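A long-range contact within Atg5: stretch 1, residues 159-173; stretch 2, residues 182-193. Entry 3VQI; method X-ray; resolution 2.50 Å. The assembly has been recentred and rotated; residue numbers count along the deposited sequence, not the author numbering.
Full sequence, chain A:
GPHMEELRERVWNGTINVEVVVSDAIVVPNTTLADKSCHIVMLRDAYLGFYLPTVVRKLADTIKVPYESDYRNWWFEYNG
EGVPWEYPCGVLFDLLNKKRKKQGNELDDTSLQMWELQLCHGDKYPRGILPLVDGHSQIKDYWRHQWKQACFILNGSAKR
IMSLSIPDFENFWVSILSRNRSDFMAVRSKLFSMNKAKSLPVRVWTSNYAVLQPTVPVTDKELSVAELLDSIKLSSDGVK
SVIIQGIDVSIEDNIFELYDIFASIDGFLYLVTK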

# COMPACT_ATOMS: atom_id res chain seq x y z
N LYS A 159 -3.34 -23.27 2.89
CA LYS A 159 -4.37 -24.10 3.50
C LYS A 159 -5.42 -23.25 4.21
O LYS A 159 -6.56 -23.12 3.75
CB LYS A 159 -3.74 -25.07 4.49
N ARG A 160 -5.01 -22.65 5.33
CA ARG A 160 -5.89 -21.81 6.13
C ARG A 160 -6.75 -20.84 5.32
O ARG A 160 -7.92 -20.64 5.63
CB ARG A 160 -5.04 -21.02 7.14
CG ARG A 160 -4.15 -21.89 8.00
CD ARG A 160 -4.95 -22.70 9.00
NE ARG A 160 -5.37 -21.89 10.14
CZ ARG A 160 -4.53 -21.32 11.01
NH1 ARG A 160 -3.22 -21.48 10.87
NH2 ARG A 160 -5.01 -20.60 12.01
N ILE A 161 -6.17 -20.26 4.28
CA ILE A 161 -6.88 -19.29 3.45
C ILE A 161 -7.78 -19.90 2.37
O ILE A 161 -8.82 -19.34 2.03
CB ILE A 161 -5.90 -18.28 2.79
CG1 ILE A 161 -6.69 -17.14 2.13
CG2 ILE A 161 -5.04 -18.99 1.76
CD1 ILE A 161 -5.83 -16.03 1.58
N MET A 162 -7.38 -21.04 1.82
CA MET A 162 -8.21 -21.69 0.79
C MET A 162 -9.40 -22.34 1.48
O MET A 162 -10.39 -22.70 0.84
CB MET A 162 -7.39 -22.74 0.04
CG MET A 162 -6.33 -22.16 -0.89
SD MET A 162 -6.97 -21.53 -2.46
CE MET A 162 -6.26 -22.74 -3.62
N SER A 163 -9.30 -22.49 2.80
CA SER A 163 -10.35 -23.10 3.61
C SER A 163 -11.49 -22.14 3.93
O SER A 163 -12.60 -22.57 4.24
CB SER A 163 -9.76 -23.63 4.92
OG SER A 163 -8.79 -24.63 4.67
N LEU A 164 -11.22 -20.83 3.86
CA LEU A 164 -12.22 -19.81 4.15
C LEU A 164 -13.40 -19.91 3.19
O LEU A 164 -13.21 -20.05 1.97
CB LEU A 164 -11.61 -18.41 4.05
CG LEU A 164 -10.54 -18.04 5.09
CD1 LEU A 164 -10.01 -16.65 4.79
CD2 LEU A 164 -11.13 -18.09 6.48
N SER A 165 -14.61 -19.83 3.74
CA SER A 165 -15.83 -19.89 2.93
C SER A 165 -15.84 -18.62 2.09
O SER A 165 -15.21 -17.63 2.46
CB SER A 165 -17.07 -19.94 3.82
OG SER A 165 -17.13 -18.81 4.69
N ILE A 166 -16.54 -18.64 0.97
CA ILE A 166 -16.57 -17.46 0.12
C ILE A 166 -17.00 -16.19 0.86
O ILE A 166 -16.29 -15.18 0.82
CB ILE A 166 -17.45 -17.68 -1.14
CG1 ILE A 166 -16.69 -18.54 -2.15
CG2 ILE A 166 -17.84 -16.34 -1.76
CD1 ILE A 166 -17.40 -18.72 -3.48
N PRO A 167 -18.15 -16.22 1.56
CA PRO A 167 -18.63 -15.04 2.30
C PRO A 167 -17.71 -14.57 3.44
O PRO A 167 -17.74 -13.41 3.84
CB PRO A 167 -20.00 -15.50 2.81
CG PRO A 167 -19.82 -16.96 3.00
CD PRO A 167 -19.06 -17.36 1.75
N ASP A 168 -16.88 -15.49 3.94
CA ASP A 168 -15.95 -15.20 5.03
C ASP A 168 -14.78 -14.39 4.49
O ASP A 168 -14.24 -13.53 5.18
CB ASP A 168 -15.47 -16.51 5.65
CG ASP A 168 -15.20 -16.38 7.14
OD1 ASP A 168 -16.07 -15.83 7.85
OD2 ASP A 168 -14.14 -16.84 7.60
N PHE A 169 -14.38 -14.70 3.25
CA PHE A 169 -13.31 -13.98 2.57
C PHE A 169 -13.85 -12.66 2.02
O PHE A 169 -13.18 -11.62 2.09
CB PHE A 169 -12.75 -14.81 1.42
CG PHE A 169 -11.97 -14.00 0.42
CD1 PHE A 169 -12.59 -13.46 -0.72
CD2 PHE A 169 -10.63 -13.70 0.66
CE1 PHE A 169 -11.88 -12.62 -1.59
CE2 PHE A 169 -9.92 -12.87 -0.20
CZ PHE A 169 -10.55 -12.33 -1.33
N GLU A 170 -15.06 -12.72 1.45
CA GLU A 170 -15.75 -11.55 0.88
C GLU A 170 -15.91 -10.54 1.99
O GLU A 170 -15.85 -9.36 1.77
CB GLU A 170 -17.15 -11.95 0.37
CG GLU A 170 -17.88 -10.94 -0.54
CD GLU A 170 -17.05 -10.54 -1.75
OE1 GLU A 170 -16.21 -11.37 -2.18
OE2 GLU A 170 -17.21 -9.41 -2.29
N ASN A 171 -16.16 -11.06 3.19
CA ASN A 171 -16.32 -10.24 4.38
C ASN A 171 -14.93 -9.67 4.70
O ASN A 171 -14.81 -8.57 5.25
CB ASN A 171 -16.82 -11.10 5.55
CG ASN A 171 -17.35 -10.27 6.68
OD1 ASN A 171 -17.63 -10.78 7.76
ND2 ASN A 171 -17.50 -8.98 6.43
N PHE A 172 -13.89 -10.43 4.38
CA PHE A 172 -12.50 -10.01 4.63
C PHE A 172 -12.22 -8.79 3.75
O PHE A 172 -11.70 -7.78 4.22
CB PHE A 172 -11.54 -11.17 4.26
CG PHE A 172 -10.13 -10.97 4.72
CD1 PHE A 172 -9.84 -10.32 5.91
CD2 PHE A 172 -9.07 -11.51 3.99
CE1 PHE A 172 -8.54 -10.19 6.37
CE2 PHE A 172 -7.75 -11.39 4.44
CZ PHE A 172 -7.49 -10.73 5.63
N TRP A 173 -12.61 -8.89 2.49
CA TRP A 173 -12.44 -7.80 1.54
C TRP A 173 -13.22 -6.59 2.04
O TRP A 173 -12.64 -5.52 2.28
CB TRP A 173 -12.97 -8.23 0.16
CG TRP A 173 -13.03 -7.12 -0.86
CD1 TRP A 173 -14.12 -6.72 -1.58
CD2 TRP A 173 -11.94 -6.31 -1.33
NE1 TRP A 173 -13.79 -5.72 -2.46
CE2 TRP A 173 -12.45 -5.45 -2.33
CE3 TRP A 173 -10.57 -6.23 -1.00
CZ2 TRP A 173 -11.65 -4.52 -3.00
CZ3 TRP A 173 -9.78 -5.30 -1.67
CH2 TRP A 173 -10.32 -4.46 -2.66
N SER A 182 -12.57 -5.20 13.52
CA SER A 182 -12.80 -6.48 14.19
C SER A 182 -13.11 -7.52 13.13
O SER A 182 -12.73 -8.69 13.24
CB SER A 182 -13.96 -6.35 15.18
OG SER A 182 -13.68 -5.32 16.11
N ASP A 183 -13.82 -7.08 12.09
CA ASP A 183 -14.16 -7.97 11.00
C ASP A 183 -12.89 -8.40 10.28
O ASP A 183 -12.75 -9.55 9.87
CB ASP A 183 -15.09 -7.26 10.01
CG ASP A 183 -16.56 -7.39 10.40
OD1 ASP A 183 -16.86 -7.57 11.61
OD2 ASP A 183 -17.42 -7.29 9.49
N PHE A 184 -11.95 -7.46 10.14
CA PHE A 184 -10.69 -7.74 9.47
C PHE A 184 -9.84 -8.69 10.31
O PHE A 184 -9.46 -9.76 9.84
CB PHE A 184 -9.94 -6.42 9.21
CG PHE A 184 -8.58 -6.61 8.59
CD1 PHE A 184 -7.43 -6.61 9.37
CD2 PHE A 184 -8.46 -6.85 7.22
CE1 PHE A 184 -6.19 -6.85 8.81
CE2 PHE A 184 -7.22 -7.09 6.64
CZ PHE A 184 -6.08 -7.09 7.44
N MET A 185 -9.57 -8.32 11.56
CA MET A 185 -8.77 -9.16 12.46
C MET A 185 -9.37 -10.56 12.58
O MET A 185 -8.65 -11.54 12.71
CB MET A 185 -8.68 -8.53 13.86
CG MET A 185 -7.98 -7.18 13.91
SD MET A 185 -6.24 -7.26 13.41
CE MET A 185 -5.45 -7.71 14.99
N ALA A 186 -10.69 -10.63 12.52
CA ALA A 186 -11.41 -11.89 12.63
C ALA A 186 -10.90 -12.91 11.65
O ALA A 186 -10.45 -13.99 12.05
CB ALA A 186 -12.90 -11.67 12.43
N VAL A 187 -10.97 -12.58 10.36
CA VAL A 187 -10.52 -13.50 9.32
C VAL A 187 -8.99 -13.60 9.27
O VAL A 187 -8.44 -14.65 8.91
CB VAL A 187 -11.06 -13.06 7.94
CG1 VAL A 187 -10.70 -14.09 6.89
CG2 VAL A 187 -12.57 -12.89 8.02
N ARG A 188 -8.30 -12.53 9.63
CA ARG A 188 -6.84 -12.57 9.62
C ARG A 188 -6.42 -13.73 10.52
O ARG A 188 -5.48 -14.47 10.22
CB ARG A 188 -6.26 -11.25 10.15
CG ARG A 188 -4.75 -11.11 9.95
CD ARG A 188 -4.21 -9.78 10.52
NE ARG A 188 -3.43 -9.97 11.73
CZ ARG A 188 -3.90 -10.47 12.88
NH1 ARG A 188 -5.17 -10.84 12.99
NH2 ARG A 188 -3.09 -10.62 13.92
N SER A 189 -7.14 -13.89 11.63
CA SER A 189 -6.88 -14.96 12.60
C SER A 189 -7.10 -16.32 11.96
O SER A 189 -6.28 -17.22 12.10
CB SER A 189 -7.80 -14.81 13.81
OG SER A 189 -7.56 -13.60 14.50
N LYS A 190 -8.22 -16.48 11.26
CA LYS A 190 -8.53 -17.74 10.61
C LYS A 190 -7.48 -18.08 9.54
O LYS A 190 -7.59 -19.10 8.86
CB LYS A 190 -9.93 -17.70 9.99
CG LYS A 190 -11.08 -17.65 10.99
CD LYS A 190 -12.43 -17.80 10.30
CE LYS A 190 -13.59 -17.71 11.29
NZ LYS A 190 -14.92 -17.79 10.63
N LEU A 191 -6.47 -17.23 9.41
CA LEU A 191 -5.42 -17.44 8.42
C LEU A 191 -4.09 -17.76 9.05
O LEU A 191 -3.33 -18.59 8.54
CB LEU A 191 -5.28 -16.21 7.52
CG LEU A 191 -6.46 -15.89 6.60
CD1 LEU A 191 -6.11 -14.70 5.73
CD2 LEU A 191 -6.76 -17.08 5.74
N PHE A 192 -3.78 -17.12 10.17
CA PHE A 192 -2.51 -17.38 10.81
C PHE A 192 -2.45 -16.98 12.28
O PHE A 192 -3.17 -16.08 12.73
CB PHE A 192 -1.39 -16.64 10.07
CG PHE A 192 -1.12 -15.25 10.59
CD1 PHE A 192 -1.89 -14.17 10.17
CD2 PHE A 192 -0.14 -15.03 11.55
CE1 PHE A 192 -1.69 -12.90 10.70
CE2 PHE A 192 0.07 -13.77 12.09
CZ PHE A 192 -0.70 -12.70 11.67
N SER A 193 -1.56 -17.64 13.02
CA SER A 193 -1.32 -17.34 14.42
C SER A 193 0.16 -16.98 14.52
O SER A 193 1.01 -17.69 13.97
CB SER A 193 -1.64 -18.56 15.29

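Two helices, 166-173 and 182-189, approach to 8.9 Å between axes at 132° between their N-to-C directions, an oblique crossing slightly nearer perpendicular than antiparallel. With the turns at their ends they bury about 700 Å², both sides summed, and the three largest shares belong to Phe-172, Leu-191 and Arg-160.

Phe-172 is the aromatic centre. Its CA-to-CB bond points sideways to the second stretch, but chi1 at t brings the ring across to it. There three kinds of neighbour meet it. Val-187 lies over one face, CG1 standing 4.1 Å from the centroid of the Phe-172 ring in a CH-pi contact, and its CB is 3.6 Å from Phe-172 CD1. Val-187 points its CA-to-CB bond toward the first stretch and offers an apolar methyl to the ring face. Phe-184, one turn earlier, brings a second ring nearly parallel (21°) but slid aside, so overlap is slight and the rings touch through Phe-172 CE1 and Phe-184 CE2 at 3.4 Å. Leu-191 CD1 closes in at 3.9 Å from Phe-172 CE2.

Leu-191 is the aliphatic counterpart, placed just beyond the second helix. Its CA-to-CB bond points away from the first stretch, yet with chi1 m and chi2 t the side-chain end comes nearer. CD1 is the methyl nearer Phe-172, and CD2 makes the closest contacts with Ile-161 and Leu-164, lying 3.3 Å from Ile-161 CB and 3.4 Å from Leu-164 CD1. Leu-164 CD1 is also 3.4 Å from Val-187 CG1, so Leu-164 bridges valine and leucine with one methyl. These contacts need shape rather than polarity, and branched aliphatic chains supply it.

Arg-160 covers the outer edge by draping rather than by bonding. Its CB packs 3.3 Å from Leu-191 O, and three successive m rotamers fold the chain so that one guanidinium face lies over Leu-191 O and Phe-192 N. The long chain thus shields backbone while its charged end stays at an exposed position.

Polar pairs add to these apolar contacts. Lys-190, extended with chi2 to chi4 all t, carries NZ to 3.3 Å from Asp-168 OD2, a salt bridge that is also a hydrogen bond; its CB meanwhile rests 3.7 Å from Leu-164 CD2. Asp-168 also sits in the first turn of its helix, where its backbone N makes a weak capping bond to Ser-165 OG at 3.4 Å. Farther along, Asn-171 ND2 gives a weak hydrogen bond to Asp-183 OD2 at 3.5 Å. The rule is plain: apolar side chains make the close packing, while Arg-160 and Lys-190 reach in with long chains from exposed positions.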